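Short chain dehydrogenase (A0QTM2 homolog) (Mycobacterium thermoresistibile, PDB 3SC4) probably catalyses NAD(P)-dependent oxidation or reduction of a still unidentified substrate, as a member of the short-chain dehydrogenase/reductase family with a Rossmann fold. Local coordinates at residues I21-A24 against I25-V29; T242-C245 against E246-L249; L119-G122 against I123-G127; T255-S258 against V259-C262. All coordinates share one frame; numbering follows the deposited sequence. Where two conformers were deposited one is given.

Contact 1. Residues I21-A24 against I25-V29; sequences IGLA and IAKRV
Ile21 on Ile25 and Leu23 on Lys27 are i to i+4 contacts along one helix, 20-30, the crossover helix of the first beta-alpha-beta unit (strands 11-15 and 35-40) of the Rossmann fold. The backbone supplies regular alpha-helical bonds: Ala26 N reaches Gly22 O at 2.9 Å, and Lys27 N reaches Leu23 O at 2.8 Å, almost straight at 168°. On the flank facing helix 222-232 the two isoleucines run alongside each other. With CG1 of Ile25 beside its own backbone N (chi1 -72°), CD1 is carried back to 4.0 Å from Ile21 CG2, and Ile25 also packs on Ala228 of helix 222-232. On another flank the aliphatic part of Lys27 lies against the leucine, CD standing 3.7 Å from Leu23 CG, while the bend at chi3 turns NZ to its salt bridge with Glu59. Small Ala24 leaves room for Pro221 and Ala225. By sequence, Ile21 and Gly22 end the glycine-rich cofactor motif of the family, and a glycerol sits near Gly22. The chemistry is thus divided by flank: the isoleucines give apolar packing toward helix 222-232, whereas the lysine lends its methylenes to Leu23 and its charge to Glu59 of helix 53-63.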
ATOM      1  N   ILE B  21      -0.902  -9.364 -21.589  1.00 19.98           N
ATOM      2  CA  ILE B  21      -1.664 -10.150 -20.604  1.00 19.05           C
ATOM      3  C   ILE B  21      -3.140  -9.759 -20.573  1.00 18.32           C
ATOM      4  O   ILE B  21      -4.017 -10.619 -20.550  1.00 18.25           O
ATOM      5  CB  ILE B  21      -1.039  -9.991 -19.182  1.00 18.65           C
ATOM      6  CG1 ILE B  21       0.371 -10.605 -19.152  1.00 20.46           C
ATOM      7  CG2 ILE B  21      -1.904 -10.633 -18.113  1.00 18.93           C
ATOM      8  CD1 ILE B  21       1.166 -10.314 -17.877  1.00 21.47           C
ATOM      9  N   GLY B  22      -3.412  -8.464 -20.545  1.00 17.65           N
ATOM     10  CA  GLY B  22      -4.791  -7.970 -20.554  1.00 18.22           C
ATOM     11  C   GLY B  22      -5.544  -8.360 -21.815  1.00 19.38           C
ATOM     12  O   GLY B  22      -6.667  -8.856 -21.772  1.00 19.10           O
ATOM     13  N   LEU B  23      -4.914  -8.137 -22.954  1.00 20.26           N
ATOM     14  CA  LEU B  23      -5.493  -8.597 -24.184  1.00 21.88           C
ATOM     15  C   LEU B  23      -5.776 -10.095 -24.110  1.00 21.76           C
ATOM     16  O   LEU B  23      -6.876 -10.505 -24.411  1.00 23.08           O
ATOM     17  CB  LEU B  23      -4.610  -8.241 -25.364  1.00 21.95           C
ATOM     18  CG  LEU B  23      -5.204  -8.528 -26.742  1.00 23.97           C
ATOM     19  CD1 LEU B  23      -6.516  -7.774 -26.988  1.00 21.34           C
ATOM     20  CD2 LEU B  23      -4.089  -8.196 -27.800  1.00 23.20           C
ATOM     21  N   ALA B  24      -4.842 -10.910 -23.652  1.00 21.13           N
ATOM     22  CA  ALA B  24      -5.099 -12.371 -23.659  1.00 21.13           C
ATOM     23  C   ALA B  24      -6.276 -12.748 -22.770  1.00 21.30           C
ATOM     24  O   ALA B  24      -6.998 -13.683 -23.073  1.00 22.68           O
ATOM     25  CB  ALA B  24      -3.854 -13.175 -23.279  1.00 19.73           C
ATOM     26  N   ILE B  25      -6.465 -12.035 -21.665  1.00 21.21           N
ATOM     27  CA  ILE B  25      -7.592 -12.300 -20.763  1.00 21.26           C
ATOM     28  C   ILE B  25      -8.881 -11.883 -21.446  1.00 22.52           C
ATOM     29  O   ILE B  25      -9.834 -12.658 -21.500  1.00 23.13           O
ATOM     30  CB  ILE B  25      -7.441 -11.585 -19.402  1.00 20.35           C
ATOM     31  CG1 ILE B  25      -6.348 -12.281 -18.586  1.00 19.99           C
ATOM     32  CG2 ILE B  25      -8.747 -11.607 -18.589  1.00 18.72           C
ATOM     33  CD1 ILE B  25      -5.732 -11.431 -17.503  1.00 17.94           C
ATOM     34  N   ALA B  26      -8.891 -10.663 -21.964  1.00 22.98           N
ATOM     35  CA  ALA B  26     -10.004 -10.156 -22.745  1.00 24.30           C
ATOM     36  C   ALA B  26     -10.389 -11.138 -23.856  1.00 25.74           C
ATOM     37  O   ALA B  26     -11.552 -11.498 -23.989  1.00 26.56           O
ATOM     38  CB  ALA B  26      -9.653  -8.804 -23.326  1.00 24.04           C
ATOM     39  N   LYS B  27      -9.417 -11.597 -24.625  1.00 26.11           N
ATOM     40  CA  LYS B  27      -9.706 -12.540 -25.711  1.00 27.87           C
ATOM     41  C   LYS B  27     -10.330 -13.838 -25.204  1.00 28.42           C
ATOM     42  O   LYS B  27     -11.322 -14.318 -25.751  1.00 29.35           O
ATOM     43  CB  LYS B  27      -8.449 -12.807 -26.562  1.00 28.28           C
ATOM     44  CG  LYS B  27      -8.227 -11.718 -27.655  1.00 29.88           C
ATOM     45  CD  LYS B  27      -6.783 -11.566 -28.118  1.00 31.55           C
ATOM     46  CE  LYS B  27      -6.385 -12.525 -29.248  1.00 33.19           C
ATOM     47  NZ  LYS B  27      -4.914 -12.372 -29.533  1.00 32.09           N
ATOM     48  N   ARG B  28      -9.789 -14.388 -24.126  1.00 28.36           N
ATOM     49  CA  ARG B  28     -10.318 -15.645 -23.602  1.00 28.96           C
ATOM     50  C   ARG B  28     -11.761 -15.518 -23.167  1.00 29.19           C
ATOM     51  O   ARG B  28     -12.574 -16.388 -23.433  1.00 30.38           O
ATOM     52  CB  ARG B  28      -9.497 -16.129 -22.431  1.00 28.45           C
ATOM     53  CG  ARG B  28      -9.941 -17.465 -21.896  1.00 30.75           C
ATOM     54  CD  ARG B  28      -9.612 -18.581 -22.871  1.00 33.27           C
ATOM     55  NE  ARG B  28      -9.722 -19.875 -22.209  1.00 35.95           N
ATOM     56  CZ  ARG B  28     -10.838 -20.593 -22.112  1.00 38.45           C
ATOM     57  NH1 ARG B  28     -12.003 -20.173 -22.631  1.00 38.65           N
ATOM     58  NH2 ARG B  28     -10.773 -21.757 -21.491  1.00 39.51           N
ATOM     59  N   VAL B  29     -12.070 -14.426 -22.493  1.00 28.70           N
ATOM     60  CA  VAL B  29     -13.424 -14.188 -22.019  1.00 28.85           C
ATOM     61  C   VAL B  29     -14.353 -13.915 -23.209  1.00 29.86           C
ATOM     62  O   VAL B  29     -15.461 -14.413 -23.257  1.00 30.70           O
ATOM     63  CB  VAL B  29     -13.441 -13.033 -20.997  1.00 27.97           C
ATOM     64  CG1 VAL B  29     -14.853 -12.706 -20.590  1.00 27.78           C
ATOM     65  CG2 VAL B  29     -12.599 -13.422 -19.782  1.00 25.67           C
TER

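Contact 2. Residues T242-C245 against E246-L249; sequences TLLC and EDVL
Leu244 and Asp247 run alongside each other in the same direction where strand 242-244 passes into helix 245-252, with Asp247 OD1 3.5 Å from Leu244 CB. The carboxylate borders an apolar neighbour, and its charge is met by Arg197, whose NE forms a salt bridge with OD1. Val248 has CG1 anti to its backbone N (chi1 166°); this turns CG2 back to the strand, 3.8 Å from Leu243 CB, the two side chains nearly perpendicular to each other. Strand 242-244 is the last strand of the parallel Rossmann sheet, next to 190-195, and Leu244 takes the N-cap position of the helix that follows. Leucine has no side-chain acceptor for capping, but its carbonyl O receives Val248 N at 3.1 Å, and Leu249 N makes the next helical bond to Cys245 O at 2.9 Å. Acidic residues suit this first turn, where they would probably favour the helix dipole. Glu246 bends at chi2 (88°), folding OE1 to 3.5 Å from Cys245 CB; there OE1 accepts from Arg197 N, while OE2 pairs with Arg219. Compact Cys245 fits against Tyr224 and Ala227 of helix 222-232.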
ATOM      1  N   THR B 242      -5.050 -15.079  -2.665  1.00 18.00           N
ATOM      2  CA  THR B 242      -3.932 -14.511  -3.427  1.00 16.89           C
ATOM      3  C   THR B 242      -3.336 -15.684  -4.223  1.00 17.83           C
ATOM      4  O   THR B 242      -2.531 -16.454  -3.698  1.00 17.74           O
ATOM      5  CB  THR B 242      -2.869 -13.791  -2.520  1.00 16.82           C
ATOM      6  OG1 THR B 242      -2.277 -14.704  -1.578  1.00 16.39           O
ATOM      7  CG2 THR B 242      -3.467 -12.643  -1.761  1.00 12.85           C
ATOM      8  N   LEU B 243      -3.765 -15.808  -5.486  1.00 18.14           N
ATOM      9  CA  LEU B 243      -3.508 -16.998  -6.341  1.00 18.40           C
ATOM     10  C   LEU B 243      -2.321 -16.882  -7.312  1.00 18.52           C
ATOM     11  O   LEU B 243      -1.993 -15.792  -7.809  1.00 18.19           O
ATOM     12  CB  LEU B 243      -4.761 -17.274  -7.175  1.00 17.91           C
ATOM     13  CG  LEU B 243      -6.015 -17.532  -6.342  1.00 17.45           C
ATOM     14  CD1 LEU B 243      -7.272 -17.342  -7.162  1.00 16.24           C
ATOM     15  CD2 LEU B 243      -5.941 -18.954  -5.764  1.00 14.64           C
ATOM     16  N   LEU B 244      -1.707 -18.029  -7.599  1.00 18.83           N
ATOM     17  CA  LEU B 244      -0.676 -18.149  -8.628  1.00 18.27           C
ATOM     18  C   LEU B 244      -1.225 -18.885  -9.870  1.00 18.42           C
ATOM     19  O   LEU B 244      -1.896 -19.884  -9.724  1.00 18.83           O
ATOM     20  CB  LEU B 244       0.502 -18.939  -8.060  1.00 18.62           C
ATOM     21  CG  LEU B 244       1.299 -18.256  -6.951  1.00 18.87           C
ATOM     22  CD1 LEU B 244       2.382 -19.190  -6.384  1.00 18.83           C
ATOM     23  CD2 LEU B 244       1.903 -16.980  -7.479  1.00 15.39           C
ATOM     24  N   CYS B 245      -0.912 -18.429 -11.084  1.00 18.27           N
ATOM     25  CA  CYS B 245      -1.535 -19.002 -12.277  1.00 19.14           C
ATOM     26  C   CYS B 245      -1.359 -20.532 -12.376  1.00 20.08           C
ATOM     27  O   CYS B 245      -2.328 -21.295 -12.436  1.00 19.85           O
ATOM     28  CB  CYS B 245      -0.987 -18.338 -13.538  1.00 18.82           C
ATOM     29  SG  CYS B 245      -1.435 -16.585 -13.682  1.00 19.79           S
ATOM     30  N   GLU B 246      -0.112 -20.970 -12.375  1.00 20.53           N
ATOM     31  CA  GLU B 246       0.184 -22.367 -12.561  1.00 21.91           C
ATOM     32  C   GLU B 246      -0.535 -23.242 -11.516  1.00 22.94           C
ATOM     33  O   GLU B 246      -1.137 -24.261 -11.857  1.00 24.04           O
ATOM     34  CB  GLU B 246       1.689 -22.590 -12.522  1.00 22.47           C
ATOM     35  CG  GLU B 246       2.416 -22.073 -13.755  1.00 22.04           C
ATOM     36  CD  GLU B 246       2.823 -20.612 -13.658  1.00 21.89           C
ATOM     37  OE1 GLU B 246       2.147 -19.827 -12.945  1.00 20.14           O
ATOM     38  OE2 GLU B 246       3.812 -20.250 -14.336  1.00 21.88           O
ATOM     39  N   ASP B 247      -0.520 -22.815 -10.262  1.00 22.60           N
ATOM     40  CA  ASP B 247      -1.217 -23.553  -9.206  1.00 23.63           C
ATOM     41  C   ASP B 247      -2.721 -23.675  -9.498  1.00 23.74           C
ATOM     42  O   ASP B 247      -3.310 -24.735  -9.344  1.00 25.01           O
ATOM     43  CB  ASP B 247      -0.981 -22.904  -7.835  1.00 22.95           C
ATOM     44  CG  ASP B 247       0.484 -22.746  -7.515  1.00 24.27           C
ATOM     45  OD1 ASP B 247       1.251 -22.347  -8.413  1.00 25.88           O
ATOM     46  OD2 ASP B 247       0.893 -23.010  -6.368  1.00 27.82           O
ATOM     47  N   VAL B 248      -3.336 -22.580  -9.915  1.00 23.23           N
ATOM     48  CA  VAL B 248      -4.754 -22.577 -10.221  1.00 23.00           C
ATOM     49  C   VAL B 248      -5.036 -23.577 -11.333  1.00 24.22           C
ATOM     50  O   VAL B 248      -6.024 -24.342 -11.278  1.00 24.35           O
ATOM     51  CB  VAL B 248      -5.216 -21.164 -10.622  1.00 21.95           C
ATOM     52  CG1 VAL B 248      -6.588 -21.196 -11.275  1.00 21.72           C
ATOM     53  CG2 VAL B 248      -5.221 -20.283  -9.402  1.00 19.37           C
ATOM     54  N   LEU B 249      -4.151 -23.587 -12.325  1.00 24.28           N
ATOM     55  CA  LEU B 249      -4.328 -24.456 -13.473  1.00 25.54           C
ATOM     56  C   LEU B 249      -4.241 -25.946 -13.106  1.00 27.48           C
ATOM     57  O   LEU B 249      -5.099 -26.708 -13.512  1.00 28.77           O
ATOM     58  CB  LEU B 249      -3.364 -24.071 -14.598  1.00 24.80           C
ATOM     59  CG  LEU B 249      -3.793 -22.765 -15.319  1.00 23.83           C
ATOM     60  CD1 LEU B 249      -2.641 -22.179 -16.121  1.00 21.36           C
ATOM     61  CD2 LEU B 249      -5.045 -22.960 -16.221  1.00 21.05           C
TER

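Contact 3. Residues L119-G122 against I123-G127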
ATOM      1  N   LEU B 119       3.047   7.820 -10.436  1.00 22.37           N
ATOM      2  CA  LEU B 119       2.485   7.147 -11.561  1.00 22.39           C
ATOM      3  C   LEU B 119       2.187   5.692 -11.172  1.00 21.35           C
ATOM      4  O   LEU B 119       1.116   5.143 -11.510  1.00 21.24           O
ATOM      5  CB  LEU B 119       3.420   7.335 -12.739  1.00 23.23           C
ATOM      6  CG  LEU B 119       3.078   6.617 -14.010  1.00 25.85           C
ATOM      7  CD1 LEU B 119       3.764   7.321 -15.192  1.00 28.04           C
ATOM      8  CD2 LEU B 119       3.557   5.209 -13.800  1.00 25.44           C
ATOM      9  N   MET B 120       3.078   5.083 -10.397  1.00 20.29           N
ATOM     10  CA  MET B 120       2.858   3.704  -9.946  1.00 19.67           C
ATOM     11  C   MET B 120       1.699   3.574  -8.924  1.00 18.84           C
ATOM     12  O   MET B 120       0.848   2.701  -9.038  1.00 17.62           O
ATOM     13  CB  MET B 120       4.156   3.131  -9.332  1.00 19.81           C
ATOM     14  CG  MET B 120       5.287   2.938 -10.329  1.00 22.01           C
ATOM     15  SD  MET B 120       6.659   1.902  -9.771  1.00 24.93           S
ATOM     16  CE  MET B 120       7.677   3.223  -9.239  1.00 17.82           C
ATOM     17  N   ASN B 121       1.732   4.414  -7.896  1.00 18.59           N
ATOM     18  CA  ASN B 121       0.718   4.447  -6.869  1.00 18.43           C
ATOM     19  C   ASN B 121      -0.601   4.829  -7.547  1.00 19.18           C
ATOM     20  O   ASN B 121      -1.647   4.189  -7.319  1.00 19.35           O
ATOM     21  CB  ASN B 121       1.145   5.454  -5.807  1.00 18.65           C
ATOM     22  CG  ASN B 121       0.151   5.592  -4.634  1.00 19.61           C
ATOM     23  OD1 ASN B 121       0.095   4.741  -3.723  1.00 19.27           O
ATOM     24  ND2 ASN B 121      -0.555   6.718  -4.604  1.00 19.01           N
ATOM     25  N   GLY B 122      -0.546   5.817  -8.446  1.00 19.17           N
ATOM     26  CA  GLY B 122      -1.758   6.323  -9.093  1.00 19.20           C
ATOM     27  C   GLY B 122      -2.491   5.266  -9.876  1.00 18.81           C
ATOM     28  O   GLY B 122      -3.682   5.044  -9.684  1.00 19.36           O
ATOM     29  N   ILE B 123      -1.773   4.599 -10.760  1.00 18.03           N
ATOM     30  CA  ILE B 123      -2.412   3.659 -11.639  1.00 17.58           C
ATOM     31  C   ILE B 123      -2.803   2.380 -10.892  1.00 17.00           C
ATOM     32  O   ILE B 123      -3.866   1.826 -11.134  1.00 17.02           O
ATOM     33  CB  ILE B 123      -1.508   3.319 -12.830  1.00 17.37           C
ATOM     34  CG1 ILE B 123      -1.362   4.554 -13.735  1.00 18.45           C
ATOM     35  CG2 ILE B 123      -2.104   2.202 -13.603  1.00 16.97           C
ATOM     36  CD1 ILE B 123      -0.342   4.403 -14.878  1.00 16.99           C
ATOM     37  N   GLN B 124      -1.968   1.920  -9.980  1.00 16.26           N
ATOM     38  CA  GLN B 124      -2.157   0.589  -9.401  1.00 16.94           C
ATOM     39  C   GLN B 124      -2.928   0.550  -8.078  1.00 16.93           C
ATOM     40  O   GLN B 124      -3.827  -0.286  -7.907  1.00 17.46           O
ATOM     41  CB  GLN B 124      -0.803  -0.142  -9.272  1.00 16.49           C
ATOM     42  CG  GLN B 124      -0.342  -0.685 -10.612  1.00 18.13           C
ATOM     43  CD  GLN B 124       1.157  -0.963 -10.751  1.00 19.72           C
ATOM     44  OE1 GLN B 124       1.545  -1.916 -11.452  1.00 19.81           O
ATOM     45  NE2 GLN B 124       1.995  -0.122 -10.143  1.00 16.05           N
ATOM     46  N   VAL B 125      -2.568   1.411  -7.139  1.00 16.95           N
ATOM     47  CA  VAL B 125      -3.198   1.384  -5.826  1.00 16.87           C
ATOM     48  C   VAL B 125      -4.449   2.217  -5.909  1.00 16.99           C
ATOM     49  O   VAL B 125      -5.533   1.719  -5.710  1.00 17.36           O
ATOM     50  CB  VAL B 125      -2.298   1.935  -4.747  1.00 17.00           C
ATOM     51  CG1 VAL B 125      -2.966   1.790  -3.403  1.00 16.68           C
ATOM     52  CG2 VAL B 125      -0.927   1.228  -4.792  1.00 16.11           C
ATOM     53  N   ARG B 126      -4.295   3.476  -6.265  1.00 17.30           N
ATOM     54  CA  ARG B 126      -5.433   4.358  -6.430  1.00 17.83           C
ATOM     55  C   ARG B 126      -6.341   3.865  -7.561  1.00 17.40           C
ATOM     56  O   ARG B 126      -7.560   3.805  -7.410  1.00 17.32           O
ATOM     57  CB  ARG B 126      -4.948   5.772  -6.693  1.00 17.98           C
ATOM     58  CG  ARG B 126      -6.055   6.807  -6.626  1.00 21.85           C
ATOM     59  CD  ARG B 126      -5.508   8.213  -6.786  1.00 24.34           C
ATOM     60  NE  ARG B 126      -6.533   9.262  -6.768  1.00 26.02           N
ATOM     61  CZ  ARG B 126      -7.130   9.773  -7.844  1.00 29.39           C
ATOM     62  NH1 ARG B 126      -6.867   9.291  -9.052  1.00 30.95           N
ATOM     63  NH2 ARG B 126      -8.022  10.766  -7.717  1.00 30.23           N
ATOM     64  N   GLY B 127      -5.743   3.491  -8.683  1.00 16.60           N
ATOM     65  CA  GLY B 127      -6.503   3.008  -9.820  1.00 16.84           C
ATOM     66  C   GLY B 127      -7.329   1.765  -9.530  1.00 16.70           C
ATOM     67  O   GLY B 127      -8.512   1.687  -9.913  1.00 17.35           O
TER
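Leu119 and Ile123 extend in parallel, one turn apart on helix 114-135, with Leu119 CD2 4.1 Å from Ile123 CD1. Gln124 is oriented quite differently. Its chain leaves beside the backbone N (chi1 -77°), runs on extended, and brings NE2 back to Met120 O at 3.2 Å. That oxygen therefore takes two bonds, from Gln124 N at 3.1 Å and from NE2; the two donors come from opposite faces of the carbonyl plane, and the oxygen lies close to the plane of the glutamine amide. This grip helps to fix the amide, and OE1 accepts from Ala103 N and, weakly, from Lys170 NZ. Arg126 extends away from the turn to a salt bridge with Asp118 of the second subunit, and Val125 packs on Met168 of that subunit. The helix widens here: Asn121 O accepts from both Val125 N and Arg126 N, each at 2.9 Å, and Gly127 N makes a weak bond to Gly122 O at 2.8 Å. Glycine suits position 127, where Ile123 O comes close. The wider pi-type turn falls in the helix that borders the active site in this family; by sequence Gln124 probably occupies the place of the catalytic-tetrad asparagine, and Lys170 that of the YxxxK lysine.

Contact 4. Residues T255-S258 against V259-C262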
ATOM      1  N   THR B 255      -2.653 -30.910 -16.641  1.00 34.09           N
ATOM      2  CA  THR B 255      -1.518 -31.705 -16.156  1.00 34.83           C
ATOM      3  C   THR B 255      -0.203 -31.286 -16.782  1.00 34.93           C
ATOM      4  O   THR B 255       0.853 -31.450 -16.179  1.00 35.51           O
ATOM      5  CB  THR B 255      -1.741 -33.225 -16.343  1.00 36.59           C
ATOM      6  OG1 THR B 255      -1.927 -33.545 -17.736  1.00 35.74           O
ATOM      7  CG2 THR B 255      -2.957 -33.684 -15.494  1.00 35.84           C
ATOM      8  N   ASP B 256      -0.274 -30.713 -17.975  1.00 34.95           N
ATOM      9  CA  ASP B 256       0.911 -30.411 -18.763  1.00 35.11           C
ATOM     10  C   ASP B 256       1.061 -28.895 -18.879  1.00 33.46           C
ATOM     11  O   ASP B 256       0.474 -28.290 -19.750  1.00 33.36           O
ATOM     12  CB  ASP B 256       0.747 -31.061 -20.138  1.00 35.86           C
ATOM     13  CG  ASP B 256       1.937 -30.814 -21.072  1.00 38.30           C
ATOM     14  OD1 ASP B 256       2.962 -30.260 -20.623  1.00 40.20           O
ATOM     15  OD2 ASP B 256       1.843 -31.181 -22.271  1.00 40.55           O
ATOM     16  N   LEU B 257       1.845 -28.283 -18.002  1.00 32.64           N
ATOM     17  CA  LEU B 257       2.079 -26.839 -18.081  1.00 31.47           C
ATOM     18  C   LEU B 257       2.993 -26.392 -19.236  1.00 31.27           C
ATOM     19  O   LEU B 257       3.093 -25.199 -19.502  1.00 30.62           O
ATOM     20  CB  LEU B 257       2.650 -26.315 -16.758  1.00 30.93           C
ATOM     21  CG  LEU B 257       1.735 -26.371 -15.535  1.00 30.91           C
ATOM     22  CD1 LEU B 257       2.537 -26.268 -14.214  1.00 30.31           C
ATOM     23  CD2 LEU B 257       0.636 -25.298 -15.624  1.00 26.29           C
ATOM     24  N   SER B 258       3.653 -27.332 -19.916  1.00 32.16           N
ATOM     25  CA  SER B 258       4.581 -26.992 -21.009  0.50 32.22           C
ATOM     26  C   SER B 258       3.900 -26.265 -22.158  1.00 31.56           C
ATOM     27  O   SER B 258       4.557 -25.559 -22.915  1.00 31.56           O
ATOM     28  CB  SER B 258       5.268 -28.247 -21.575  0.50 33.67           C
ATOM     29  OG  SER B 258       6.183 -28.797 -20.649  0.50 34.54           O
ATOM     30  N   VAL B 259       2.596 -26.436 -22.308  1.00 31.46           N
ATOM     31  CA  VAL B 259       1.892 -25.740 -23.385  1.00 31.53           C
ATOM     32  C   VAL B 259       1.931 -24.213 -23.190  1.00 30.82           C
ATOM     33  O   VAL B 259       1.576 -23.453 -24.105  1.00 31.42           O
ATOM     34  CB  VAL B 259       0.426 -26.214 -23.501  1.00 31.87           C
ATOM     35  CG1 VAL B 259       0.375 -27.735 -23.814  1.00 33.37           C
ATOM     36  CG2 VAL B 259      -0.373 -25.877 -22.214  1.00 31.14           C
ATOM     37  N   TYR B 260       2.337 -23.772 -21.997  1.00 29.95           N
ATOM     38  CA  TYR B 260       2.510 -22.341 -21.702  1.00 29.05           C
ATOM     39  C   TYR B 260       3.960 -21.860 -21.847  1.00 29.23           C
ATOM     40  O   TYR B 260       4.230 -20.659 -21.874  1.00 28.29           O
ATOM     41  CB  TYR B 260       1.984 -22.032 -20.296  1.00 28.00           C
ATOM     42  CG  TYR B 260       0.528 -22.403 -20.149  1.00 26.81           C
ATOM     43  CD1 TYR B 260      -0.458 -21.687 -20.821  1.00 24.37           C
ATOM     44  CD2 TYR B 260       0.140 -23.491 -19.389  1.00 25.98           C
ATOM     45  CE1 TYR B 260      -1.790 -22.029 -20.729  1.00 22.71           C
ATOM     46  CE2 TYR B 260      -1.216 -23.835 -19.286  1.00 25.84           C
ATOM     47  CZ  TYR B 260      -2.165 -23.090 -19.962  1.00 23.79           C
ATOM     48  OH  TYR B 260      -3.496 -23.413 -19.851  1.00 24.22           O
ATOM     49  N   ASP B 261       4.888 -22.801 -21.948  1.00 30.59           N
ATOM     50  CA  ASP B 261       6.302 -22.464 -22.058  1.00 31.38           C
ATOM     51  C   ASP B 261       6.580 -21.869 -23.451  1.00 31.96           C
ATOM     52  O   ASP B 261       6.112 -22.384 -24.476  1.00 32.28           O
ATOM     53  CB  ASP B 261       7.187 -23.698 -21.772  1.00 32.25           C
ATOM     54  CG  ASP B 261       6.986 -24.264 -20.361  1.00 32.65           C
ATOM     55  OD1 ASP B 261       6.097 -23.771 -19.630  1.00 31.12           O
ATOM     56  OD2 ASP B 261       7.702 -25.225 -19.994  1.00 33.32           O
ATOM     57  N   CYS B 262       7.301 -20.746 -23.474  1.00 32.13           N
ATOM     58  CA  CYS B 262       7.711 -20.134 -24.731  1.00 32.10           C
ATOM     59  C   CYS B 262       8.620 -21.118 -25.456  1.00 33.92           C
ATOM     60  O   CYS B 262       8.506 -21.260 -26.655  1.00 34.31           O
ATOM     61  CB  CYS B 262       8.455 -18.826 -24.481  1.00 31.49           C
ATOM     62  SG  CYS B 262       7.515 -17.511 -23.677  1.00 27.72           S
TER
HETATM   63  O   HOH W   1       6.767 -26.808 -18.052  1.00 19.38           O
HETATM   64  O   HOH W   2       4.573 -23.963 -25.942  1.00 29.96           O
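Tyr260 meets Leu257 on the tight side of this turn, while Val259 and the waters mark its looser side. Tyr260 N donates to Leu257 O at 3.0 Å and Asp261 N to Ser258 O at 2.9 Å, each donor standing above the carbonyl plane, as the tight winding of an i to i+3 turn brings about. Leu257 CD2 approaches Tyr260 CD2 at 4.2 Å. The phenol suits a place that is apolar at the ring and polar at the end: the ring packs on Leu249 and Val223, and OH bonds Asp226. Asp261 is likewise buried, with OD1 in a salt bridge to Arg219. The turn is of 3-10 type and is led into by an Asx turn that overlaps its start, in a loop beyond helix 245-252. With CG of Asp256 anti to its own N (chi1 180°), OD1 can accept from Ser258 N at 3.1 Å, the donor coming from above the carboxylate plane. On the outer side Val259 is exposed; its CG2 lies 3.6 Å above one face of the Tyr260 ring, offset toward the rim, and equally 3.6 Å from Asp256 O. One water joins Asp261 O, at 2.6 Å, weakly to Ser258 O; another links Asp261 OD2 weakly to Ser258 OG.

Contacts 2 and 4 touch: Leu249 CD1 lies 3.8 Å from Tyr260 CE2, and Glu246 CG lies 4.1 Å from Leu257 CD2. Arg219 also joins them, pairing with both Glu246 and Asp261. Helix 222-232 mediates between these two and contact 1, which has no direct touch with either (centres about 17 Å from contact 2 and 18 Å from contact 4); its Asp226 takes the Tyr260 hydroxyl and a weak ion pair from Arg28. Contact 3 stands apart, its centre about 21 Å from that of contact 1 and 32 Å from that of contact 4. By family analogy, contact 1 borders the cofactor site and contact 3 the catalytic side, next to Lys170.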